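Local coordinates for protein myosin-I heavy chain (Dictyostelium discoideum, PDB 5EJR) that is an actin-based motor with ATPase activity that acts in early phagocytosis and adhesion, represented here by the second MyTH4-FERM unit of its tail, at residues F68-M73 against I94-E99; Q110-T115 against M149-S154; D301-I306 against H311-D316; Q376-N379 against V385-S388; N457-Q462 against Q487-D492. All coordinates share one frame; numbering follows the deposited sequence.

How the interactions relate
From the N terminus, interactions 1 and 2 come first, both in the MyTH4 helices. Interaction 1 ties helix 58-75 to helix 86-99 across a 20-residue connection, and interaction 2 ties helix 104-113 to helix 142-159 across 33 residues; they touch each other through Phe-68 and Ile-71, which pack on Gln-110, Phe-68 also on Arg-113 and Gln-114. In the FERM part, interaction 3 closes a four-residue loop at the start of the helical middle lobe, and interaction 4 a five-residue one between two of its helices; the centres of interactions 3 and 4 are about 30 Å apart. Interaction 5 joins the two sheets of the C-terminal PH-like lobe. All five follow in series, with no nesting or crossing.

Interaction 1. Residues F68-M73 against I94-E99; sequences FSEIMM and ISRGIE
Glu-70 swings its CG opposite its own carbonyl carbon (chi1 -71°) and then runs out straight, while Arg-96 starts with CG opposite the backbone N and bends at chi3 (-62°), which carries the guanidinium across to the carboxylate between helix 58-75 and helix 86-99. The guanidinium comes end-on, and both of its terminal nitrogens converge on one oxygen: NH1 and NH2 of Arg-96 each lie 2.8 Å from OE1 of Glu-70. OE1 sits in the guanidinium plane, but the nitrogens approach it from above the carboxylate, both from the same face, with the two planes 56° apart. Both nitrogens therefore bond one oxygen, unlike the flat pairing with two. Ser-92 also hydrogen-bonds OE1, and Asn-67 OD1 takes a further bond from NH1, which helps fix how the guanidinium is turned. A leucine in place of Arg-96 would probably leave the Glu-70 carboxylate without its positive mate and Asn-67 OD1 without this donor. Val-89 and Ile-93 flank the Glu-70 chain. The result is an interhelical salt bridge, joining two successive helices of the MyTH4 helical bundle.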
# COMPACT_ATOMS: atom_id res chain seq x y z
N PHE A 68 2.54 4.94 27.09
CA PHE A 68 3.79 4.67 27.79
C PHE A 68 4.07 3.19 27.86
O PHE A 68 5.16 2.78 27.48
CB PHE A 68 3.83 5.31 29.18
CG PHE A 68 5.23 5.34 29.74
CD1 PHE A 68 6.12 6.34 29.38
CD2 PHE A 68 5.67 4.36 30.61
CE1 PHE A 68 7.41 6.37 29.89
CE2 PHE A 68 6.97 4.37 31.11
CZ PHE A 68 7.83 5.38 30.75
N SER A 69 3.07 2.39 28.28
CA SER A 69 3.21 0.94 28.35
C SER A 69 3.51 0.32 26.97
O SER A 69 4.22 -0.67 26.90
CB SER A 69 1.99 0.29 29.01
OG SER A 69 0.83 0.34 28.22
N GLU A 70 3.01 0.96 25.87
CA GLU A 70 3.26 0.50 24.50
C GLU A 70 4.71 0.79 24.10
O GLU A 70 5.36 -0.07 23.49
CB GLU A 70 2.24 1.09 23.52
CG GLU A 70 0.86 0.48 23.72
CD GLU A 70 -0.26 0.92 22.79
OE1 GLU A 70 -0.05 1.85 21.98
OE2 GLU A 70 -1.36 0.34 22.91
N ILE A 71 5.24 1.98 24.48
CA ILE A 71 6.64 2.36 24.26
C ILE A 71 7.54 1.31 24.95
O ILE A 71 8.45 0.76 24.33
CB ILE A 71 6.89 3.82 24.73
CG1 ILE A 71 6.21 4.80 23.75
CG2 ILE A 71 8.39 4.13 24.87
CD1 ILE A 71 6.42 6.30 23.98
N MET A 72 7.19 0.96 26.21
CA MET A 72 7.86 -0.06 27.02
C MET A 72 7.85 -1.43 26.34
O MET A 72 8.84 -2.14 26.39
CB MET A 72 7.24 -0.13 28.42
CG MET A 72 7.55 1.09 29.27
SD MET A 72 7.04 0.90 31.01
CE MET A 72 8.02 -0.54 31.48
N MET A 73 6.74 -1.78 25.67
CA MET A 73 6.58 -3.03 24.92
C MET A 73 7.49 -3.02 23.70
O MET A 73 8.08 -4.04 23.37
CB MET A 73 5.13 -3.18 24.44
CG MET A 73 4.19 -3.59 25.53
SD MET A 73 2.47 -3.31 25.06
CE MET A 73 2.15 -4.73 24.25
N ILE A 94 2.25 5.27 16.73
CA ILE A 94 2.26 6.31 15.70
C ILE A 94 0.82 6.69 15.33
O ILE A 94 0.55 7.88 15.16
CB ILE A 94 3.18 5.94 14.50
CG1 ILE A 94 4.66 6.26 14.87
CG2 ILE A 94 2.79 6.66 13.21
CD1 ILE A 94 5.59 5.30 14.37
N SER A 95 -0.10 5.71 15.33
CA SER A 95 -1.53 5.98 15.05
C SER A 95 -2.06 6.96 16.11
O SER A 95 -2.66 7.99 15.76
CB SER A 95 -2.34 4.69 15.04
OG SER A 95 -3.73 4.95 15.04
N ARG A 96 -1.75 6.68 17.41
CA ARG A 96 -2.15 7.56 18.52
C ARG A 96 -1.61 8.98 18.29
O ARG A 96 -2.36 9.94 18.46
CB ARG A 96 -1.71 6.97 19.87
CG ARG A 96 -2.20 7.73 21.11
CD ARG A 96 -1.82 7.04 22.40
NE ARG A 96 -2.39 5.70 22.54
CZ ARG A 96 -1.73 4.56 22.34
NH1 ARG A 96 -0.46 4.59 21.97
NH2 ARG A 96 -2.34 3.40 22.49
N GLY A 97 -0.35 9.09 17.87
CA GLY A 97 0.26 10.38 17.58
C GLY A 97 -0.35 11.12 16.41
O GLY A 97 -0.52 12.34 16.48
N ILE A 98 -0.67 10.39 15.32
CA ILE A 98 -1.32 10.93 14.10
C ILE A 98 -2.69 11.56 14.45
O ILE A 98 -2.90 12.75 14.16
CB ILE A 98 -1.46 9.83 12.98
CG1 ILE A 98 -0.11 9.54 12.28
CG2 ILE A 98 -2.54 10.18 11.95
CD1 ILE A 98 -0.07 8.27 11.43
N GLU A 99 -3.60 10.77 15.07
CA GLU A 99 -4.96 11.21 15.37
C GLU A 99 -5.10 12.07 16.65
O GLU A 99 -5.99 12.92 16.69
CB GLU A 99 -5.95 10.03 15.38
CG GLU A 99 -5.68 8.93 16.39
CD GLU A 99 -5.77 7.52 15.84
OE1 GLU A 99 -5.43 7.31 14.65
OE2 GLU A 99 -6.11 6.60 16.62

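Interaction 2. Residues Q110-T115 against M149-S154; sequences QAYRQT and MEQLMS
Tyr-112 and Gln-151 meet at the tyrosine hydroxyl, each reaching out from its helix with CG trans to the backbone N. From there the glutamine turns: a bend at chi2 (76°) lays CG beside the phenol end of the ring, with CG of Gln-151 3.5 Å from CZ of Tyr-112, and brings the amide round to the hydroxyl. NE2 of Gln-151 donates to OH of Tyr-112 over 2.8 Å, moderately bent at 150°, and the oxygen lies somewhat off the amide plane. Ring and amide planes are almost perpendicular, 80° apart, so the amide stands across the phenol and does not stack on it. Arg-155 NH1 gives the same hydroxyl a second, weak bond, which makes OH an acceptor for two side chains of one helix. On the ring atom CD1, nearer the tyrosine backbone, Leu-152 CD2 approaches Tyr-112 obliquely at 4.2 Å, a looser apolar touch. On the tyrosine's own side, Thr-115 folds back and its OG1 donates to the carbonyl O of Tyr-112 in the carbonyl plane, while its backbone N bonds the same oxygen. Around the contact, helix 121-137 packs against both segments, with Phe-128 touching Thr-115 and Leu-152, and helix 164-178 covers Leu-152 through Ile-174 and Leu-177.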
# COMPACT_ATOMS: atom_id res chain seq x y z
N GLN A 110 8.16 10.88 26.25
CA GLN A 110 8.15 9.52 26.82
C GLN A 110 9.21 8.63 26.19
O GLN A 110 9.81 7.81 26.88
CB GLN A 110 6.80 8.81 26.65
CG GLN A 110 5.66 9.32 27.52
CD GLN A 110 4.38 8.52 27.31
OE1 GLN A 110 4.29 7.62 26.46
NE2 GLN A 110 3.38 8.80 28.12
N ALA A 111 9.39 8.76 24.84
CA ALA A 111 10.34 7.93 24.10
C ALA A 111 11.74 8.32 24.52
O ALA A 111 12.53 7.44 24.87
CB ALA A 111 10.15 8.13 22.59
N TYR A 112 12.03 9.64 24.54
CA TYR A 112 13.33 10.18 24.93
C TYR A 112 13.72 9.82 26.37
O TYR A 112 14.82 9.32 26.60
CB TYR A 112 13.44 11.69 24.68
CG TYR A 112 14.81 12.19 25.08
CD1 TYR A 112 15.92 11.97 24.28
CD2 TYR A 112 15.02 12.75 26.34
CE1 TYR A 112 17.21 12.34 24.69
CE2 TYR A 112 16.30 13.13 26.76
CZ TYR A 112 17.39 12.92 25.93
OH TYR A 112 18.64 13.29 26.35
N ARG A 113 12.82 10.09 27.34
CA ARG A 113 13.03 9.78 28.76
C ARG A 113 13.49 8.32 28.91
O ARG A 113 14.41 8.04 29.67
CB ARG A 113 11.73 10.01 29.55
CG ARG A 113 11.62 9.25 30.87
CD ARG A 113 10.18 8.96 31.21
NE ARG A 113 10.04 7.97 32.28
CZ ARG A 113 9.84 8.27 33.55
NH1 ARG A 113 9.80 9.54 33.95
NH2 ARG A 113 9.68 7.31 34.45
N GLN A 114 12.87 7.41 28.16
CA GLN A 114 13.21 6.00 28.28
C GLN A 114 14.58 5.63 27.66
O GLN A 114 15.09 4.55 27.95
CB GLN A 114 12.06 5.14 27.78
CG GLN A 114 10.83 5.16 28.70
CD GLN A 114 11.08 4.50 30.05
OE1 GLN A 114 11.47 5.13 31.03
NE2 GLN A 114 10.87 3.20 30.10
N THR A 115 15.20 6.55 26.91
CA THR A 115 16.55 6.34 26.33
C THR A 115 17.65 6.89 27.26
O THR A 115 18.81 6.52 27.11
CB THR A 115 16.69 7.01 24.95
OG1 THR A 115 16.84 8.42 25.10
CG2 THR A 115 15.56 6.69 23.99
N MET A 149 15.76 18.95 19.60
CA MET A 149 16.83 18.71 18.63
C MET A 149 18.19 18.95 19.29
O MET A 149 19.07 18.08 19.19
CB MET A 149 16.66 19.57 17.37
CG MET A 149 15.70 18.97 16.37
SD MET A 149 15.91 19.67 14.72
CE MET A 149 15.07 21.19 14.89
N GLU A 150 18.32 20.09 20.01
CA GLU A 150 19.53 20.46 20.77
C GLU A 150 19.92 19.39 21.78
O GLU A 150 21.10 19.12 21.97
CB GLU A 150 19.36 21.83 21.46
CG GLU A 150 19.27 23.02 20.51
CD GLU A 150 20.42 23.22 19.53
OE1 GLU A 150 21.59 22.93 19.90
OE2 GLU A 150 20.16 23.71 18.41
N GLN A 151 18.91 18.75 22.40
CA GLN A 151 19.10 17.65 23.34
C GLN A 151 19.66 16.43 22.60
O GLN A 151 20.62 15.83 23.08
CB GLN A 151 17.78 17.31 24.05
CG GLN A 151 17.93 16.27 25.18
CD GLN A 151 18.53 16.78 26.48
OE1 GLN A 151 18.86 17.96 26.65
NE2 GLN A 151 18.67 15.88 27.45
N LEU A 152 19.06 16.05 21.44
CA LEU A 152 19.54 14.92 20.63
C LEU A 152 20.98 15.17 20.20
O LEU A 152 21.81 14.27 20.32
CB LEU A 152 18.65 14.70 19.38
CG LEU A 152 17.20 14.24 19.59
CD1 LEU A 152 16.53 14.00 18.25
CD2 LEU A 152 17.12 12.96 20.43
N MET A 153 21.28 16.43 19.75
CA MET A 153 22.60 16.91 19.36
C MET A 153 23.60 16.72 20.52
O MET A 153 24.73 16.28 20.28
CB MET A 153 22.53 18.39 18.95
CG MET A 153 21.98 18.65 17.56
SD MET A 153 21.93 20.43 17.18
CE MET A 153 21.06 20.42 15.62
N SER A 154 23.16 17.02 21.78
CA SER A 154 23.99 16.85 23.00
C SER A 154 24.24 15.37 23.31
O SER A 154 25.34 14.99 23.71
CB SER A 154 23.34 17.52 24.20
OG SER A 154 23.47 18.93 24.11

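Interaction 3. Residues D301-I306 against H311-D316; sequences DDVNKI and HLWTDD. With EDO (1,2-ethanediol), chain B.
One face of the Trp-313 indole is covered by Ile-306, whose CG1 stands 3.5 Å from the centroid of the five-membered ring and almost on its normal, a CH-pi contact. CD1 of the isoleucine carries the overlap on toward the six-membered ring, 3.6 Å from CD2 of Trp-313. With CG1 trans to the backbone N (chi1 -170°), the Ile-306 chain reaches across the indole at about a right angle. Two groups sit at the ring's edge. A water accepts from NE1 of Trp-313 at 2.9 Å and donates to the carbonyl O of Asp-302 at 2.7 Å, bridging the indole to the facing loop; O2 of an ethanediol, probably from the crystallisation liquor, lies 3.8 Å from CH2 of Trp-313. That O2 donates to the carbonyl O of Asp-301, and O1 accepts from N of Val-303, with Lys-442 as a further partner. Asp-301 and Val-303 come in obliquely, CB of Asp-301 3.8 Å from NE1 and CA of Val-303 3.9 Å from CZ2 of Trp-313. The Asp-301 carboxylate crosses Leu-312 at a slant, near its CB and CD1. Asp-302 OD1 takes the backbone N of Asn-304, an Asx turn leading into the short 3-10 segment 303-305, followed by Ile-306, which covers the indole face at the entry to the helical FERM middle lobe.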
# COMPACT_ATOMS: atom_id res chain seq x y z
N ASP A 301 -6.59 2.02 -26.67
CA ASP A 301 -6.80 1.69 -28.09
C ASP A 301 -8.05 0.84 -28.29
O ASP A 301 -8.48 0.18 -27.35
CB ASP A 301 -5.54 1.07 -28.70
CG ASP A 301 -4.34 2.00 -28.50
OD1 ASP A 301 -4.47 3.22 -28.78
OD2 ASP A 301 -3.33 1.54 -27.92
N ASP A 302 -8.66 0.91 -29.47
CA ASP A 302 -9.90 0.18 -29.74
C ASP A 302 -9.59 -1.28 -30.10
O ASP A 302 -9.08 -1.55 -31.17
CB ASP A 302 -10.73 0.88 -30.85
CG ASP A 302 -12.13 0.31 -31.12
OD1 ASP A 302 -12.49 -0.72 -30.51
OD2 ASP A 302 -12.85 0.89 -31.97
N VAL A 303 -9.92 -2.21 -29.20
CA VAL A 303 -9.72 -3.65 -29.40
C VAL A 303 -10.45 -4.17 -30.67
O VAL A 303 -10.03 -5.15 -31.27
CB VAL A 303 -10.04 -4.47 -28.11
CG1 VAL A 303 -11.55 -4.71 -27.90
CG2 VAL A 303 -9.25 -5.77 -28.08
N ASN A 304 -11.54 -3.53 -31.08
CA ASN A 304 -12.27 -3.92 -32.29
C ASN A 304 -11.50 -3.64 -33.57
O ASN A 304 -11.80 -4.26 -34.60
CB ASN A 304 -13.66 -3.28 -32.32
CG ASN A 304 -14.55 -3.82 -31.22
OD1 ASN A 304 -14.89 -3.11 -30.27
ND2 ASN A 304 -14.84 -5.11 -31.27
N LYS A 305 -10.47 -2.75 -33.49
CA LYS A 305 -9.63 -2.39 -34.65
C LYS A 305 -8.20 -2.94 -34.52
O LYS A 305 -7.32 -2.55 -35.29
CB LYS A 305 -9.59 -0.84 -34.80
CG LYS A 305 -10.97 -0.27 -35.09
CD LYS A 305 -10.93 1.23 -35.30
CE LYS A 305 -12.29 1.75 -35.72
NZ LYS A 305 -12.36 3.23 -35.61
N ILE A 306 -7.94 -3.80 -33.53
CA ILE A 306 -6.58 -4.30 -33.26
C ILE A 306 -5.85 -4.90 -34.50
O ILE A 306 -4.66 -4.62 -34.69
CB ILE A 306 -6.59 -5.28 -32.06
CG1 ILE A 306 -5.14 -5.62 -31.60
CG2 ILE A 306 -7.44 -6.52 -32.31
CD1 ILE A 306 -5.03 -6.47 -30.27
N HIS A 311 0.33 -1.74 -34.81
CA HIS A 311 1.42 -0.94 -34.21
C HIS A 311 1.06 -0.36 -32.84
O HIS A 311 1.94 -0.21 -32.00
CB HIS A 311 1.86 0.21 -35.17
CG HIS A 311 0.72 1.07 -35.61
ND1 HIS A 311 -0.07 0.71 -36.68
CD2 HIS A 311 0.38 2.30 -35.20
CE1 HIS A 311 -0.90 1.73 -36.85
NE2 HIS A 311 -0.67 2.70 -35.98
N LEU A 312 -0.21 -0.01 -32.62
CA LEU A 312 -0.63 0.55 -31.34
C LEU A 312 -0.43 -0.47 -30.21
O LEU A 312 -0.31 -0.10 -29.04
CB LEU A 312 -2.10 1.04 -31.39
CG LEU A 312 -2.41 2.11 -32.43
CD1 LEU A 312 -3.90 2.43 -32.46
CD2 LEU A 312 -1.54 3.44 -32.18
N TRP A 313 -0.42 -1.74 -30.58
CA TRP A 313 -0.30 -2.81 -29.60
C TRP A 313 1.09 -3.46 -29.60
O TRP A 313 1.57 -3.86 -28.56
CB TRP A 313 -1.35 -3.87 -29.93
CG TRP A 313 -2.75 -3.36 -29.86
CD1 TRP A 313 -3.41 -2.59 -30.78
CD2 TRP A 313 -3.66 -3.53 -28.76
NE1 TRP A 313 -4.68 -2.30 -30.34
CE2 TRP A 313 -4.88 -2.92 -29.14
CE3 TRP A 313 -3.60 -4.24 -27.54
CZ2 TRP A 313 -6.02 -2.97 -28.32
CZ3 TRP A 313 -4.71 -4.25 -26.72
CH2 TRP A 313 -5.91 -3.64 -27.12
N THR A 314 1.71 -3.59 -30.78
CA THR A 314 2.98 -4.31 -30.90
C THR A 314 4.27 -3.45 -30.94
O THR A 314 5.33 -4.03 -30.73
CB THR A 314 2.92 -5.22 -32.11
OG1 THR A 314 2.85 -4.37 -33.24
CG2 THR A 314 1.75 -6.25 -32.07
N ASP A 315 4.21 -2.10 -31.19
CA ASP A 315 5.44 -1.28 -31.22
C ASP A 315 6.33 -1.50 -29.99
O ASP A 315 7.53 -1.65 -30.13
CB ASP A 315 5.15 0.22 -31.39
CG ASP A 315 4.88 0.62 -32.83
OD1 ASP A 315 4.96 -0.26 -33.72
OD2 ASP A 315 4.57 1.80 -33.06
N ASP A 316 5.73 -1.53 -28.80
CA ASP A 316 6.42 -1.90 -27.59
C ASP A 316 6.15 -3.40 -27.46
O ASP A 316 5.10 -3.79 -26.94
CB ASP A 316 5.89 -1.12 -26.37
CG ASP A 316 6.68 -1.33 -25.10
OD1 ASP A 316 7.34 -2.37 -24.98
OD2 ASP A 316 6.57 -0.50 -24.17
C1 EDO B . -11.36 -1.86 -25.43
O1 EDO B . -11.42 -1.47 -26.78
C2 EDO B . -10.01 -1.39 -24.86
O2 EDO B . -8.97 -1.86 -25.74
O HOH W 1 -6.62 -0.78 -31.96

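Interaction 4. Residues Q376-N379 against V385-S388; sequences QILN and VWIS
Trp-386 reaches from helix 383-394 across residues Ile-377 and Leu-378 of helix 375-378, its indole overlapping both. The six-membered part of the ring meets Ile-377: CG2 of the isoleucine lies 3.6 Å from CH2 of Trp-386, and the carbonyl O of Ile-377 comes obliquely to within 3.3 Å of CZ2. At the pyrrole end, CD1 of Leu-378 touches CD1 of the tryptophan at 3.6 Å. Leu-378 starts out away from the tryptophan, yet chi1 of 176° and chi2 of 68° bring that one methyl back to the indole. Between these two apolar touches, NE1 of Trp-386 donates to the carbonyl O of Leu-378 at 3.1 Å. The bond is bent, 146° at the hydrogen, and the oxygen is tilted from the ring plane. Helix 341-355 packs on the same indole through Glu-341, Ser-344 and Ser-345, and Leu-373 and Gln-381 of the adjoining loops also touch it. The contact is thus mixed: the indole's carbon rim meets a methyl of Ile-377 and of Leu-378, with polar neighbours around, while its N-H serves a main-chain carbonyl. The N-H is buried with an acceptor, which probably limits the cost of burying the ring.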
# COMPACT_ATOMS: atom_id res chain seq x y z
N GLN A 376 -14.36 -23.24 -16.17
CA GLN A 376 -15.68 -22.60 -16.26
C GLN A 376 -16.37 -22.82 -17.62
O GLN A 376 -17.57 -23.09 -17.68
CB GLN A 376 -15.54 -21.09 -15.93
CG GLN A 376 -15.15 -20.81 -14.48
CD GLN A 376 -13.66 -20.83 -14.13
OE1 GLN A 376 -12.79 -21.28 -14.91
NE2 GLN A 376 -13.34 -20.35 -12.93
N ILE A 377 -15.60 -22.78 -18.72
CA ILE A 377 -16.08 -23.03 -20.08
C ILE A 377 -16.13 -24.56 -20.33
O ILE A 377 -17.07 -25.06 -20.94
CB ILE A 377 -15.09 -22.33 -21.07
CG1 ILE A 377 -15.14 -20.75 -20.96
CG2 ILE A 377 -15.27 -22.80 -22.50
CD1 ILE A 377 -16.37 -20.11 -21.34
N LEU A 378 -15.05 -25.26 -19.97
CA LEU A 378 -14.89 -26.70 -20.16
C LEU A 378 -16.10 -27.47 -19.58
O LEU A 378 -16.54 -28.44 -20.18
CB LEU A 378 -13.59 -27.20 -19.48
CG LEU A 378 -13.32 -28.74 -19.51
CD1 LEU A 378 -13.04 -29.24 -20.94
CD2 LEU A 378 -12.11 -29.10 -18.64
N ASN A 379 -16.63 -27.01 -18.43
CA ASN A 379 -17.77 -27.58 -17.72
C ASN A 379 -19.01 -27.81 -18.57
O ASN A 379 -19.80 -28.70 -18.26
CB ASN A 379 -18.14 -26.68 -16.53
CG ASN A 379 -17.23 -26.86 -15.37
OD1 ASN A 379 -16.31 -27.68 -15.42
ND2 ASN A 379 -17.37 -26.00 -14.36
N VAL A 385 -15.99 -33.97 -26.53
CA VAL A 385 -16.76 -33.13 -27.46
C VAL A 385 -15.92 -31.85 -27.77
O VAL A 385 -15.86 -31.41 -28.91
CB VAL A 385 -18.19 -32.80 -26.95
CG1 VAL A 385 -18.92 -31.85 -27.91
CG2 VAL A 385 -19.01 -34.08 -26.72
N TRP A 386 -15.24 -31.31 -26.77
CA TRP A 386 -14.35 -30.16 -26.96
C TRP A 386 -13.22 -30.51 -27.93
O TRP A 386 -12.95 -29.74 -28.84
CB TRP A 386 -13.79 -29.69 -25.63
CG TRP A 386 -14.76 -28.86 -24.87
CD1 TRP A 386 -15.38 -29.19 -23.69
CD2 TRP A 386 -15.19 -27.54 -25.19
NE1 TRP A 386 -16.12 -28.14 -23.24
CE2 TRP A 386 -16.05 -27.11 -24.15
CE3 TRP A 386 -14.89 -26.64 -26.23
CZ2 TRP A 386 -16.66 -25.86 -24.15
CZ3 TRP A 386 -15.48 -25.37 -26.22
CH2 TRP A 386 -16.35 -24.99 -25.19
N ILE A 387 -12.60 -31.70 -27.78
CA ILE A 387 -11.54 -32.15 -28.68
C ILE A 387 -12.04 -32.11 -30.14
O ILE A 387 -11.39 -31.52 -30.99
CB ILE A 387 -11.05 -33.57 -28.28
CG1 ILE A 387 -10.19 -33.49 -27.00
CG2 ILE A 387 -10.28 -34.22 -29.45
CD1 ILE A 387 -9.86 -34.94 -26.28
N SER A 388 -13.21 -32.70 -30.39
CA SER A 388 -13.86 -32.73 -31.69
C SER A 388 -14.15 -31.30 -32.24
O SER A 388 -13.89 -31.04 -33.41
CB SER A 388 -15.15 -33.54 -31.61
OG SER A 388 -15.66 -33.72 -32.91

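Interaction 5. Residues N457-Q462 against Q487-D492; sequences NFWTFQ and QTFTTD
Trp-459 bridges the two antiparallel sheets of the PH-like (PTB-type) lobe of the FERM domain, reaching from strand 455-460 to strand 486-490. Its benzo end meets Phe-489: CZ3 of the tryptophan lies 3.8 Å from CZ of Phe-489, near the plane of the phenyl ring. The two rings are oblique, planes 66° apart and centroids 5.8 Å apart. Gln-487, bent at chi2 (-78°), brings its aliphatic CG across the indole, and the amide plane is turned 39° from the ring. Replacing Trp-459 with an alanine would probably open a gap between the sheets and deprive Phe-489 and Gln-487 of the surface they pack on. Farther out, Val-445, Ile-447 and Ile-476 line the indole, and Ile-447 also touches Phe-489. Backbone hydrogen bonds from Trp-459 to Val-445 and from Phe-489 to Phe-474 hold each strand in its sheet. With the strands so held, CD of Gln-487 stands 3.8 Å from CZ2 of Trp-459.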
# COMPACT_ATOMS: atom_id res chain seq x y z
N ASN A 457 -26.11 -0.16 -15.78
CA ASN A 457 -26.05 1.27 -16.00
C ASN A 457 -24.81 1.66 -16.78
O ASN A 457 -23.78 0.99 -16.67
CB ASN A 457 -26.04 1.98 -14.67
CG ASN A 457 -27.40 2.10 -14.06
OD1 ASN A 457 -28.14 3.05 -14.34
ND2 ASN A 457 -27.75 1.15 -13.20
N PHE A 458 -24.90 2.75 -17.57
CA PHE A 458 -23.77 3.27 -18.32
C PHE A 458 -23.86 4.76 -18.49
O PHE A 458 -24.88 5.28 -18.95
CB PHE A 458 -23.59 2.56 -19.69
CG PHE A 458 -22.46 3.15 -20.50
CD1 PHE A 458 -21.14 2.95 -20.13
CD2 PHE A 458 -22.72 3.97 -21.59
CE1 PHE A 458 -20.10 3.53 -20.85
CE2 PHE A 458 -21.68 4.52 -22.34
CZ PHE A 458 -20.37 4.30 -21.96
N TRP A 459 -22.76 5.44 -18.19
CA TRP A 459 -22.65 6.88 -18.30
C TRP A 459 -21.33 7.19 -19.01
O TRP A 459 -20.26 6.83 -18.51
CB TRP A 459 -22.64 7.52 -16.90
CG TRP A 459 -23.85 7.24 -16.05
CD1 TRP A 459 -25.02 7.93 -16.04
CD2 TRP A 459 -23.99 6.21 -15.05
NE1 TRP A 459 -25.88 7.41 -15.09
CE2 TRP A 459 -25.27 6.34 -14.48
CE3 TRP A 459 -23.13 5.21 -14.55
CZ2 TRP A 459 -25.73 5.51 -13.45
CZ3 TRP A 459 -23.59 4.38 -13.54
CH2 TRP A 459 -24.87 4.55 -12.98
N THR A 460 -21.40 7.87 -20.16
CA THR A 460 -20.20 8.27 -20.89
C THR A 460 -19.49 9.35 -20.10
O THR A 460 -20.13 10.04 -19.29
CB THR A 460 -20.56 8.82 -22.29
OG1 THR A 460 -21.34 10.00 -22.14
CG2 THR A 460 -21.29 7.81 -23.15
N PHE A 461 -18.20 9.56 -20.36
CA PHE A 461 -17.47 10.63 -19.70
C PHE A 461 -18.02 12.02 -20.06
O PHE A 461 -18.03 12.91 -19.21
CB PHE A 461 -15.97 10.54 -20.00
CG PHE A 461 -15.30 9.37 -19.31
CD1 PHE A 461 -15.38 9.21 -17.93
CD2 PHE A 461 -14.55 8.46 -20.04
CE1 PHE A 461 -14.73 8.14 -17.29
CE2 PHE A 461 -13.89 7.41 -19.40
CZ PHE A 461 -13.98 7.26 -18.03
N GLN A 462 -18.52 12.17 -21.32
CA GLN A 462 -19.10 13.42 -21.85
C GLN A 462 -20.30 13.85 -21.00
O GLN A 462 -20.47 15.04 -20.74
CB GLN A 462 -19.56 13.23 -23.32
CG GLN A 462 -18.43 12.94 -24.33
CD GLN A 462 -17.66 11.66 -24.06
OE1 GLN A 462 -18.24 10.57 -23.93
NE2 GLN A 462 -16.35 11.77 -23.87
N GLN A 487 -25.33 10.57 -8.99
CA GLN A 487 -25.31 9.11 -8.85
C GLN A 487 -24.21 8.74 -7.88
O GLN A 487 -23.05 9.07 -8.13
CB GLN A 487 -25.10 8.38 -10.20
CG GLN A 487 -26.14 8.72 -11.28
CD GLN A 487 -27.46 8.00 -11.08
OE1 GLN A 487 -27.62 7.12 -10.21
NE2 GLN A 487 -28.42 8.36 -11.91
N THR A 488 -24.57 8.02 -6.82
CA THR A 488 -23.69 7.66 -5.71
C THR A 488 -23.51 6.15 -5.54
O THR A 488 -24.48 5.40 -5.65
CB THR A 488 -24.22 8.35 -4.44
OG1 THR A 488 -24.29 9.75 -4.70
CG2 THR A 488 -23.35 8.11 -3.21
N PHE A 489 -22.27 5.72 -5.23
CA PHE A 489 -21.92 4.30 -5.06
C PHE A 489 -21.13 4.12 -3.78
O PHE A 489 -20.21 4.89 -3.51
CB PHE A 489 -21.11 3.80 -6.27
CG PHE A 489 -21.53 4.37 -7.61
CD1 PHE A 489 -22.53 3.75 -8.36
CD2 PHE A 489 -20.94 5.51 -8.12
CE1 PHE A 489 -22.91 4.27 -9.60
CE2 PHE A 489 -21.32 6.04 -9.36
CZ PHE A 489 -22.29 5.40 -10.10
N THR A 490 -21.49 3.10 -3.00
CA THR A 490 -20.83 2.83 -1.71
C THR A 490 -19.58 2.05 -1.94
O THR A 490 -19.63 0.95 -2.49
CB THR A 490 -21.83 2.20 -0.72
OG1 THR A 490 -22.91 3.13 -0.52
CG2 THR A 490 -21.20 1.80 0.61
N THR A 491 -18.43 2.62 -1.51
CA THR A 491 -17.08 2.08 -1.66
C THR A 491 -16.09 2.92 -0.87
O THR A 491 -16.20 4.15 -0.89
CB THR A 491 -16.63 2.05 -3.17
OG1 THR A 491 -15.23 1.82 -3.24
CG2 THR A 491 -16.95 3.34 -3.94
N ASP A 492 -15.06 2.28 -0.29
CA ASP A 492 -14.00 3.00 0.41
C ASP A 492 -12.78 3.22 -0.49
O ASP A 492 -11.74 3.69 -0.01
CB ASP A 492 -13.58 2.24 1.68
CG ASP A 492 -13.00 0.85 1.43
OD1 ASP A 492 -13.12 0.35 0.28
OD2 ASP A 492 -12.44 0.26 2.38